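Local coordinates for StiE protein (Stigmatella aurantiaca, PDB 6ECX) that transfers a methyl group from S-adenosylmethionine, probably to a hydroxyl oxygen of the polyketide intermediate, as the O-methyltransferase domain of a polyketide synthase, at residues A[76-81]-A[313-318]; A[151-156]-A[180-185]; A[220-225]-A[300-305]. One frame throughout, in Å; residues are numbered along the deposited sequence. Where two conformers were deposited one is given.

Contact 1: residues A[76-81]-A[313-318]; sequences LRRVLF and TPYAEF. With SAM (S-adenosylmethionine), chain B.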
loop_
_atom_site.group_PDB
_atom_site.type_symbol
_atom_site.label_atom_id
_atom_site.label_comp_id
_atom_site.label_asym_id
_atom_site.label_seq_id
_atom_site.Cartn_x
_atom_site.Cartn_y
_atom_site.Cartn_z
ATOM N N LEU A 76 6.228 -8.201 -2.584
ATOM C CA LEU A 76 5.836 -7.091 -1.720
ATOM C C LEU A 76 4.734 -7.522 -0.757
ATOM O O LEU A 76 4.800 -7.255 0.451
ATOM C CB LEU A 76 5.375 -5.907 -2.573
ATOM C CG LEU A 76 4.895 -4.683 -1.796
ATOM C CD1 LEU A 76 6.080 -3.816 -1.404
ATOM C CD2 LEU A 76 3.938 -3.895 -2.658
ATOM N N ARG A 77 3.732 -8.237 -1.281
ATOM C CA ARG A 77 2.639 -8.735 -0.453
ATOM C C ARG A 77 3.124 -9.742 0.593
ATOM O O ARG A 77 2.643 -9.739 1.734
ATOM C CB ARG A 77 1.580 -9.390 -1.335
ATOM C CG ARG A 77 0.346 -8.549 -1.584
ATOM C CD ARG A 77 0.613 -7.504 -2.622
ATOM N NE ARG A 77 -0.523 -6.602 -2.807
ATOM C CZ ARG A 77 -0.508 -5.573 -3.645
ATOM N NH1 ARG A 77 0.583 -5.335 -4.361
ATOM N NH2 ARG A 77 -1.568 -4.788 -3.764
ATOM N N ARG A 78 4.030 -10.649 0.204
ATOM C CA ARG A 78 4.553 -11.636 1.145
ATOM C C ARG A 78 5.149 -10.945 2.365
ATOM O O ARG A 78 4.862 -11.321 3.504
ATOM C CB ARG A 78 5.594 -12.535 0.462
ATOM C CG ARG A 78 6.028 -13.750 1.304
ATOM C CD ARG A 78 7.109 -14.575 0.593
ATOM N NE ARG A 78 8.363 -13.829 0.493
ATOM C CZ ARG A 78 9.359 -13.921 1.369
ATOM N NH1 ARG A 78 9.254 -14.740 2.408
ATOM N NH2 ARG A 78 10.453 -13.190 1.210
ATOM N N VAL A 79 5.912 -9.873 2.144
ATOM C CA VAL A 79 6.526 -9.157 3.261
ATOM C C VAL A 79 5.479 -8.375 4.055
ATOM O O VAL A 79 5.511 -8.357 5.295
ATOM C CB VAL A 79 7.655 -8.245 2.760
ATOM C CG1 VAL A 79 8.319 -7.533 3.937
ATOM C CG2 VAL A 79 8.678 -9.058 1.968
ATOM N N LEU A 80 4.538 -7.718 3.361
ATOM C CA LEU A 80 3.451 -7.006 4.036
ATOM C C LEU A 80 2.683 -7.893 5.008
ATOM O O LEU A 80 2.259 -7.434 6.074
ATOM C CB LEU A 80 2.479 -6.430 3.005
ATOM C CG LEU A 80 2.856 -5.068 2.431
ATOM C CD1 LEU A 80 2.172 -4.837 1.075
ATOM C CD2 LEU A 80 2.428 -4.013 3.443
ATOM N N PHE A 81 2.443 -9.145 4.636
ATOM C CA PHE A 81 1.642 -10.060 5.444
ATOM C C PHE A 81 2.497 -10.946 6.342
ATOM O O PHE A 81 1.990 -11.932 6.866
ATOM C CB PHE A 81 0.782 -10.950 4.542
ATOM C CG PHE A 81 -0.456 -10.284 4.014
ATOM C CD1 PHE A 81 -1.665 -10.403 4.687
ATOM C CD2 PHE A 81 -0.421 -9.576 2.820
ATOM C CE1 PHE A 81 -2.815 -9.806 4.184
ATOM C CE2 PHE A 81 -1.558 -8.984 2.307
ATOM C CZ PHE A 81 -2.757 -9.091 2.981
ATOM N N THR A 313 13.591 -2.246 9.637
ATOM C CA THR A 313 14.451 -3.328 9.167
ATOM C C THR A 313 14.645 -3.222 7.660
ATOM O O THR A 313 13.657 -3.250 6.921
ATOM C CB THR A 313 13.852 -4.680 9.508
ATOM O OG1 THR A 313 13.576 -4.731 10.910
ATOM C CG2 THR A 313 14.830 -5.786 9.136
ATOM N N PRO A 314 15.869 -3.096 7.167
ATOM C CA PRO A 314 16.073 -3.173 5.719
ATOM C C PRO A 314 15.675 -4.545 5.193
ATOM O O PRO A 314 16.005 -5.577 5.783
ATOM C CB PRO A 314 17.579 -2.921 5.558
ATOM C CG PRO A 314 18.020 -2.351 6.858
ATOM C CD PRO A 314 17.145 -2.957 7.890
ATOM N N TYR A 315 14.955 -4.543 4.066
ATOM C CA TYR A 315 14.612 -5.784 3.374
ATOM C C TYR A 315 15.814 -6.707 3.198
ATOM O O TYR A 315 15.680 -7.933 3.287
ATOM C CB TYR A 315 14.023 -5.475 2.001
ATOM C CG TYR A 315 13.715 -6.720 1.206
ATOM C CD1 TYR A 315 12.483 -7.348 1.334
ATOM C CD2 TYR A 315 14.654 -7.274 0.330
ATOM C CE1 TYR A 315 12.180 -8.482 0.613
ATOM C CE2 TYR A 315 14.360 -8.420 -0.397
ATOM C CZ TYR A 315 13.115 -9.017 -0.245
ATOM O OH TYR A 315 12.787 -10.144 -0.949
ATOM N N ALA A 316 16.988 -6.144 2.895
ATOM C CA ALA A 316 18.174 -6.974 2.708
ATOM C C ALA A 316 18.549 -7.728 3.978
ATOM O O ALA A 316 19.275 -8.725 3.902
ATOM C CB ALA A 316 19.357 -6.127 2.223
ATOM N N GLU A 317 18.061 -7.293 5.136
ATOM C CA GLU A 317 18.320 -7.990 6.389
ATOM C C GLU A 317 17.133 -8.830 6.837
ATOM O O GLU A 317 17.122 -9.326 7.967
ATOM C CB GLU A 317 18.709 -6.984 7.478
ATOM C CG GLU A 317 20.080 -6.342 7.254
ATOM C CD GLU A 317 20.413 -5.267 8.282
ATOM O OE1 GLU A 317 19.631 -5.086 9.243
ATOM O OE2 GLU A 317 21.456 -4.597 8.116
ATOM N N PHE A 318 16.144 -9.005 5.973
ATOM C CA PHE A 318 14.896 -9.664 6.322
ATOM C C PHE A 318 14.903 -11.115 5.862
ATOM O O PHE A 318 15.368 -11.430 4.760
ATOM C CB PHE A 318 13.729 -8.925 5.685
ATOM C CG PHE A 318 12.426 -9.654 5.781
ATOM C CD1 PHE A 318 11.714 -9.672 6.970
ATOM C CD2 PHE A 318 11.901 -10.302 4.670
ATOM C CE1 PHE A 318 10.506 -10.333 7.058
ATOM C CE2 PHE A 318 10.689 -10.960 4.744
ATOM C CZ PHE A 318 9.987 -10.974 5.941
HETATM N N SAM B . -4.661 -0.972 -2.444
HETATM C CA SAM B . -4.855 -1.174 -3.874
HETATM C C SAM B . -3.682 -1.932 -4.479
HETATM O O SAM B . -2.652 -2.060 -3.824
HETATM O OXT SAM B . -3.728 -2.432 -5.608
HETATM C CB SAM B . -5.037 0.164 -4.570
HETATM C CG SAM B . -3.968 1.199 -4.246
HETATM S SD SAM B . -4.182 2.664 -5.292
HETATM C CE SAM B . -2.467 3.228 -5.446
HETATM C "C5'" SAM B . -4.994 3.835 -4.174
HETATM C "C4'" SAM B . -6.444 3.452 -3.867
HETATM O "O4'" SAM B . -6.978 4.188 -2.777
HETATM C "C3'" SAM B . -7.427 3.660 -5.015
HETATM O "O3'" SAM B . -8.209 2.480 -5.073
HETATM C "C2'" SAM B . -8.314 4.814 -4.566
HETATM O "O2'" SAM B . -9.640 4.754 -5.052
HETATM C "C1'" SAM B . -8.301 4.606 -3.059
HETATM N N9 SAM B . -8.635 5.786 -2.238
HETATM C C8 SAM B . -8.000 7.004 -2.264
HETATM N N7 SAM B . -8.576 7.808 -1.334
HETATM C C5 SAM B . -9.574 7.132 -0.721
HETATM C C6 SAM B . -10.466 7.470 0.280
HETATM N N6 SAM B . -10.448 8.681 0.835
HETATM N N1 SAM B . -11.395 6.540 0.721
HETATM C C2 SAM B . -11.428 5.279 0.173
HETATM N N3 SAM B . -10.531 4.953 -0.822
HETATM C C4 SAM B . -9.621 5.856 -1.273
#
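Val79 meets two aromatic rings, Tyr315 and Phe318, and its two methyls address them differently. With CG1 anti to the backbone N (chi1 -178°), CG2 lies beside that nitrogen; it approaches Tyr315 in the plane of its ring, at CE1 (3.8 Å). The same methyl reaches Phe318 CE2 at 3.9 Å, while CG1 lies over one face of the Phe318 ring, 4.2 Å above its plane and offset toward the rim. Val79 sits near the C-terminal end of helix 64-80, which packs on the Rossmann-like sheet of the methyltransferase, Val79 itself also touching Leu287 of strand 283-292. The aromatic pair follows strand 313-314, at one edge of the sheet, Tyr315 within a short 3-10 segment. Arg78 is extended up to CD and bends at chi3 (67°); its NH2 comes no closer than 4.2 Å to Phe318 CE2, with the guanidinium and ring planes 48° apart. Glu75, one turn earlier on the helix, forms a salt bridge with Arg78 NE and a hydrogen bond with Tyr315 OH, so one carboxylate ties both polar ends together. Elsewhere on the helix, Arg77 directs NH2 to the S-adenosylmethionine carboxylate, 2.9 Å from its atom O, and forms a salt bridge with Asp102.

Contact 2: residues A[151-156]-A[180-185]; sequences DDFPGM and DRHLTN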
loop_
_atom_site.group_PDB
_atom_site.type_symbol
_atom_site.label_atom_id
_atom_site.label_comp_id
_atom_site.label_asym_id
_atom_site.label_seq_id
_atom_site.Cartn_x
_atom_site.Cartn_y
_atom_site.Cartn_z
ATOM N N ASP A 151 -16.792 8.068 5.799
ATOM C CA ASP A 151 -17.809 7.029 5.951
ATOM C C ASP A 151 -17.289 5.953 6.894
ATOM O O ASP A 151 -16.243 5.347 6.629
ATOM C CB ASP A 151 -18.150 6.393 4.606
ATOM C CG ASP A 151 -18.834 7.357 3.661
ATOM O OD1 ASP A 151 -19.830 7.997 4.070
ATOM O OD2 ASP A 151 -18.366 7.482 2.504
ATOM N N ASP A 152 -18.034 5.691 7.967
ATOM C CA ASP A 152 -17.660 4.614 8.875
ATOM C C ASP A 152 -17.524 3.299 8.122
ATOM O O ASP A 152 -18.324 2.987 7.233
ATOM C CB ASP A 152 -18.694 4.469 9.989
ATOM C CG ASP A 152 -18.453 5.433 11.129
ATOM O OD1 ASP A 152 -17.527 6.264 11.014
ATOM O OD2 ASP A 152 -19.180 5.355 12.141
ATOM N N PHE A 153 -16.482 2.543 8.459
ATOM C CA PHE A 153 -16.380 1.184 7.966
ATOM C C PHE A 153 -17.598 0.386 8.438
ATOM O O PHE A 153 -18.181 0.691 9.484
ATOM C CB PHE A 153 -15.077 0.551 8.451
ATOM C CG PHE A 153 -13.847 1.272 7.972
ATOM C CD1 PHE A 153 -13.736 1.676 6.644
ATOM C CD2 PHE A 153 -12.804 1.569 8.855
ATOM C CE1 PHE A 153 -12.594 2.350 6.195
ATOM C CE2 PHE A 153 -11.673 2.238 8.415
ATOM C CZ PHE A 153 -11.562 2.624 7.078
ATOM N N PRO A 154 -18.046 -0.604 7.660
ATOM C CA PRO A 154 -19.347 -1.238 7.907
ATOM C C PRO A 154 -19.261 -2.519 8.729
ATOM O O PRO A 154 -19.824 -3.556 8.359
ATOM C CB PRO A 154 -19.857 -1.516 6.492
ATOM C CG PRO A 154 -18.615 -1.818 5.720
ATOM C CD PRO A 154 -17.502 -0.984 6.339
ATOM N N GLY A 155 -18.553 -2.464 9.849
ATOM C CA GLY A 155 -18.404 -3.638 10.679
ATOM C C GLY A 155 -17.238 -3.488 11.638
ATOM O O GLY A 155 -16.642 -2.414 11.769
ATOM N N MET A 156 -16.912 -4.604 12.281
ATOM C CA MET A 156 -15.830 -4.683 13.253
ATOM C C MET A 156 -14.836 -5.722 12.747
ATOM O O MET A 156 -15.211 -6.876 12.510
ATOM C CB MET A 156 -16.385 -5.049 14.634
ATOM C CG MET A 156 -15.361 -5.054 15.747
ATOM S SD MET A 156 -14.593 -3.439 16.008
ATOM C CE MET A 156 -15.992 -2.479 16.577
ATOM N N ASP A 180 -9.532 2.862 14.128
ATOM C CA ASP A 180 -9.627 2.528 15.549
ATOM C C ASP A 180 -11.030 2.047 15.925
ATOM O O ASP A 180 -11.195 0.971 16.496
ATOM C CB ASP A 180 -9.230 3.761 16.379
ATOM C CG ASP A 180 -9.211 3.492 17.866
ATOM O OD1 ASP A 180 -9.256 2.308 18.248
ATOM O OD2 ASP A 180 -9.149 4.471 18.642
ATOM N N ARG A 181 -12.056 2.818 15.588
ATOM C CA ARG A 181 -13.398 2.482 16.052
ATOM C C ARG A 181 -13.929 1.187 15.447
ATOM O O ARG A 181 -14.928 0.644 15.947
ATOM C CB ARG A 181 -14.350 3.652 15.753
ATOM C CG ARG A 181 -14.021 4.879 16.602
ATOM C CD ARG A 181 -14.934 6.089 16.340
ATOM N NE ARG A 181 -14.715 6.678 15.021
ATOM C CZ ARG A 181 -15.539 6.519 13.998
ATOM N NH1 ARG A 181 -16.648 5.807 14.150
ATOM N NH2 ARG A 181 -15.268 7.084 12.830
ATOM N N HIS A 182 -13.297 0.679 14.391
ATOM C CA HIS A 182 -13.774 -0.538 13.734
ATOM C C HIS A 182 -12.742 -1.657 13.738
ATOM O O HIS A 182 -12.843 -2.599 12.949
ATOM C CB HIS A 182 -14.231 -0.213 12.311
ATOM C CG HIS A 182 -15.381 0.725 12.289
ATOM N ND1 HIS A 182 -15.221 2.092 12.372
ATOM C CD2 HIS A 182 -16.716 0.499 12.269
ATOM C CE1 HIS A 182 -16.412 2.670 12.373
ATOM N NE2 HIS A 182 -17.332 1.725 12.312
ATOM N N LEU A 183 -11.755 -1.587 14.618
ATOM C CA LEU A 183 -10.783 -2.656 14.773
ATOM C C LEU A 183 -11.006 -3.292 16.140
ATOM O O LEU A 183 -11.047 -2.576 17.150
ATOM C CB LEU A 183 -9.369 -2.080 14.650
ATOM C CG LEU A 183 -8.143 -2.961 14.495
ATOM C CD1 LEU A 183 -8.367 -3.997 13.391
ATOM C CD2 LEU A 183 -6.943 -2.060 14.176
ATOM N N THR A 184 -11.167 -4.620 16.183
ATOM C CA THR A 184 -11.209 -5.291 17.485
ATOM C C THR A 184 -9.897 -5.062 18.237
ATOM O O THR A 184 -8.835 -4.889 17.634
ATOM C CB THR A 184 -11.463 -6.804 17.337
ATOM O OG1 THR A 184 -10.410 -7.428 16.578
ATOM C CG2 THR A 184 -12.754 -7.044 16.654
ATOM N N ASN A 185 -9.960 -5.068 19.570
ATOM C CA ASN A 185 -8.729 -4.870 20.342
ATOM C C ASN A 185 -7.718 -5.970 20.031
ATOM O O ASN A 185 -8.063 -7.146 19.896
ATOM C CB ASN A 185 -9.007 -4.823 21.850
ATOM C CG ASN A 185 -7.805 -4.320 22.637
ATOM O OD1 ASN A 185 -6.937 -3.637 22.076
ATOM N ND2 ASN A 185 -7.746 -4.639 23.940
HETATM O O HOH W 1 -20.025 2.556 12.637
#
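Beside the S-adenosylmethionine-binding part of the Rossmann-like methyltransferase fold, the loop leading into strand 157-163 wraps round the imidazole of His182, which follows helix 172-181. Phe153 supplies one face of that ring: its CB lies 4.2 Å from the His182 ring centroid in a CH-pi contact, and its backbone N stands over the ring centre. The two aromatic rings form an offset edge-to-face pair, the edge of Phe153 toward the face of His182, with planes at 79°. Gly155 O comes to the His182 rim in the ring plane, 3.0 Å from CD2; this buried carbonyl oxygen has no hydrogen-bonding partner in the model, so the short approach to the polarised imidazole carbon may partly compensate. A water bridges His182 NE2, at 2.8 Å, and Asp152 OD2, to which it donates at 3.0 Å, while ND1 is hydrogen-bonded to Asn178 O; both ring nitrogens therefore have partners that fix the imidazole's rotation. The contact sets the loop entering strand 157-163 against the end of helix 172-181, the helix of the beta-alpha-beta crossover from strand 157-163 to its parallel neighbour 187-196; Phe153 also touches Ser148, a cofactor-binding residue. Toward solvent, Arg181 and Asp152 form a salt bridge with side chains crossing at about a right angle. Arg181 bends at chi3 (-69°), and NH2 bonds to Asp152 OD1 at 3.0 Å, in the guanidinium plane but 33° out of the carboxylate plane; NH1 adds two weak bonds to the same carboxylate. Ser177 OG accepts from Arg181 NE.

Contact 3: residues A[220-225]-A[300-305]; sequences LFSSNH and ELFHLN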
loop_
_atom_site.group_PDB
_atom_site.type_symbol
_atom_site.label_atom_id
_atom_site.label_comp_id
_atom_site.label_asym_id
_atom_site.label_seq_id
_atom_site.Cartn_x
_atom_site.Cartn_y
_atom_site.Cartn_z
ATOM N N LEU A 220 -0.559 9.929 14.738
ATOM C CA LEU A 220 -1.769 9.282 14.240
ATOM C C LEU A 220 -1.997 7.940 14.912
ATOM O O LEU A 220 -3.129 7.612 15.292
ATOM C CB LEU A 220 -1.687 9.085 12.726
ATOM C CG LEU A 220 -1.804 10.361 11.885
ATOM C CD1 LEU A 220 -1.466 10.043 10.441
ATOM C CD2 LEU A 220 -3.208 10.917 12.006
ATOM N N PHE A 221 -0.952 7.113 14.996
ATOM C CA PHE A 221 -1.123 5.799 15.628
ATOM C C PHE A 221 -1.479 5.962 17.099
ATOM O O PHE A 221 -2.454 5.389 17.580
ATOM C CB PHE A 221 0.152 4.950 15.507
ATOM C CG PHE A 221 0.521 4.550 14.092
ATOM C CD1 PHE A 221 -0.341 4.785 13.028
ATOM C CD2 PHE A 221 1.759 3.962 13.833
ATOM C CE1 PHE A 221 0.021 4.421 11.725
ATOM C CE2 PHE A 221 2.132 3.599 12.546
ATOM C CZ PHE A 221 1.267 3.830 11.482
ATOM N N SER A 222 -0.699 6.766 17.824
ATOM C CA SER A 222 -0.784 6.784 19.290
ATOM C C SER A 222 -2.057 7.443 19.796
ATOM O O SER A 222 -2.516 7.111 20.894
ATOM C CB SER A 222 0.413 7.526 19.886
ATOM O OG SER A 222 1.625 7.058 19.327
ATOM N N SER A 223 -2.582 8.427 19.058
ATOM C CA SER A 223 -3.862 9.071 19.359
ATOM C C SER A 223 -5.049 8.172 19.055
ATOM O O SER A 223 -6.182 8.518 19.415
ATOM C CB SER A 223 -4.025 10.365 18.548
ATOM O OG SER A 223 -2.879 11.172 18.711
ATOM N N ASN A 224 -4.827 7.057 18.369
ATOM C CA ASN A 224 -5.916 6.190 17.948
ATOM C C ASN A 224 -5.660 4.735 18.349
ATOM O O ASN A 224 -6.055 3.804 17.648
ATOM C CB ASN A 224 -6.146 6.365 16.446
ATOM C CG ASN A 224 -6.705 7.752 16.126
ATOM O OD1 ASN A 224 -7.878 7.998 16.369
ATOM N ND2 ASN A 224 -5.863 8.667 15.637
ATOM N N HIS A 225 -4.984 4.530 19.479
ATOM C CA HIS A 225 -4.857 3.207 20.096
ATOM C C HIS A 225 -4.133 2.218 19.188
ATOM O O HIS A 225 -4.465 1.034 19.157
ATOM C CB HIS A 225 -6.228 2.646 20.502
ATOM C CG HIS A 225 -6.980 3.528 21.452
ATOM N ND1 HIS A 225 -8.056 4.297 21.063
ATOM C CD2 HIS A 225 -6.791 3.784 22.769
ATOM C CE1 HIS A 225 -8.497 4.989 22.099
ATOM N NE2 HIS A 225 -7.746 4.696 23.146
ATOM N N GLU A 300 2.308 6.250 26.292
ATOM C CA GLU A 300 3.269 5.159 26.252
ATOM C C GLU A 300 3.287 4.464 24.892
ATOM O O GLU A 300 4.340 3.969 24.475
ATOM C CB GLU A 300 2.982 4.157 27.373
ATOM C CG GLU A 300 4.108 3.188 27.593
ATOM C CD GLU A 300 5.443 3.862 27.845
ATOM O OE1 GLU A 300 5.484 4.996 28.374
ATOM O OE2 GLU A 300 6.473 3.244 27.511
ATOM N N LEU A 301 2.156 4.436 24.184
ATOM C CA LEU A 301 2.185 4.017 22.788
ATOM C C LEU A 301 3.141 4.886 21.985
ATOM O O LEU A 301 3.923 4.379 21.173
ATOM C CB LEU A 301 0.788 4.076 22.164
ATOM C CG LEU A 301 -0.290 3.168 22.746
ATOM C CD1 LEU A 301 -1.581 3.373 21.978
ATOM C CD2 LEU A 301 0.154 1.718 22.699
ATOM N N PHE A 302 3.087 6.206 22.199
ATOM C CA PHE A 302 3.957 7.111 21.450
ATOM C C PHE A 302 5.423 6.833 21.753
ATOM O O PHE A 302 6.263 6.808 20.841
ATOM C CB PHE A 302 3.605 8.568 21.777
ATOM C CG PHE A 302 4.313 9.569 20.902
ATOM C CD1 PHE A 302 5.614 9.955 21.176
ATOM C CD2 PHE A 302 3.673 10.126 19.798
ATOM C CE1 PHE A 302 6.277 10.866 20.358
ATOM C CE2 PHE A 302 4.336 11.052 18.988
ATOM C CZ PHE A 302 5.627 11.411 19.267
ATOM N N HIS A 303 5.743 6.636 23.038
ATOM C CA HIS A 303 7.120 6.368 23.458
ATOM C C HIS A 303 7.651 5.099 22.799
ATOM O O HIS A 303 8.751 5.086 22.234
ATOM C CB HIS A 303 7.149 6.256 24.981
ATOM C CG HIS A 303 8.497 5.960 25.551
ATOM N ND1 HIS A 303 8.735 4.868 26.359
ATOM C CD2 HIS A 303 9.671 6.627 25.460
ATOM C CE1 HIS A 303 10.001 4.874 26.739
ATOM N NE2 HIS A 303 10.592 5.928 26.202
ATOM N N LEU A 304 6.850 4.033 22.831
ATOM C CA LEU A 304 7.224 2.753 22.238
ATOM C C LEU A 304 7.254 2.828 20.711
ATOM O O LEU A 304 8.189 2.321 20.081
ATOM C CB LEU A 304 6.241 1.674 22.724
ATOM C CG LEU A 304 6.267 1.415 24.249
ATOM C CD1 LEU A 304 4.918 0.844 24.882
ATOM C CD2 LEU A 304 7.439 0.526 24.556
ATOM N N ASN A 305 6.255 3.471 20.098
ATOM C CA ASN A 305 6.277 3.630 18.642
ATOM C C ASN A 305 7.523 4.367 18.181
ATOM O O ASN A 305 8.069 4.053 17.118
ATOM C CB ASN A 305 5.048 4.387 18.136
ATOM C CG ASN A 305 3.775 3.628 18.335
ATOM O OD1 ASN A 305 3.787 2.409 18.527
ATOM N ND2 ASN A 305 2.649 4.335 18.271
#
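Ser222 points its hydroxyl toward helix 298-309, packing against Phe302 and weakly bonded by Asn305. Its OG is anti to the carbonyl carbon and beside the backbone N (chi1 -49°), 3.2 Å from Phe302 CA. Phe302 carries its ring away from its own backbone N, CG anti to it, and OG meets that ring obliquely, 3.7 Å from CD2. One turn further along, Asn305 brings its amide up to the serine: ND2 donates to Ser222 OG at 3.1 Å in a weak bond, bent to 129°. The same ND2 lies 3.8 Å from Phe221 CB, whose ring runs on to Phe288 and Val290 of strand 283-292. On the preceding turn Leu301 packs its CB against Ser222 CB and extends CD1 to His225 CA, 3.8 Å away, so that an apolar branch covers the backbone after helix 214-222. Within that exit, Asn224 ND2 donates to Leu220 O at 3.0 Å, nearly straight, in the carbonyl plane and on a lone pair.

The contact joins two helices to strand 226-233, next to the outermost strand 313-314, since Asn305 OD1 accepts from the backbone N of Leu228. Asn218 completes the polar cluster: its O accepts from Ser222 OG, its OD1 from Asn305 ND2, and its ND2 donates to Phe302 O. Ser222 OG both donates, to Asn218 O, and weakly accepts, from Asn305 ND2, so this buried hydroxyl is held from both helices, the firmer bond being the one within its own helix.

How the contacts relate
The contacts are spread across one Rossmann-like domain and its mixed sheet. Contact 1 closes the longest loop, from helix 64-80 to the final strand 313-314, and contacts 2 and 3 follow in series inside it. Contacts 2 and 3 have centres 18 Å apart and touch: Asp180 OD2 lies 2.7 Å from His225 ND1, a probable hydrogen bond that links helix 172-181 to the turn after helix 214-222. Contact 1 stands apart, its centre 27 Å from contact 2 and 23 Å from contact 3, though helix 298-309 of contact 3 is followed in the chain by strand 313-314. Contacts 1 and 3 join parts far apart in sequence, contact 2 a short excursion, all along the one mixed sheet.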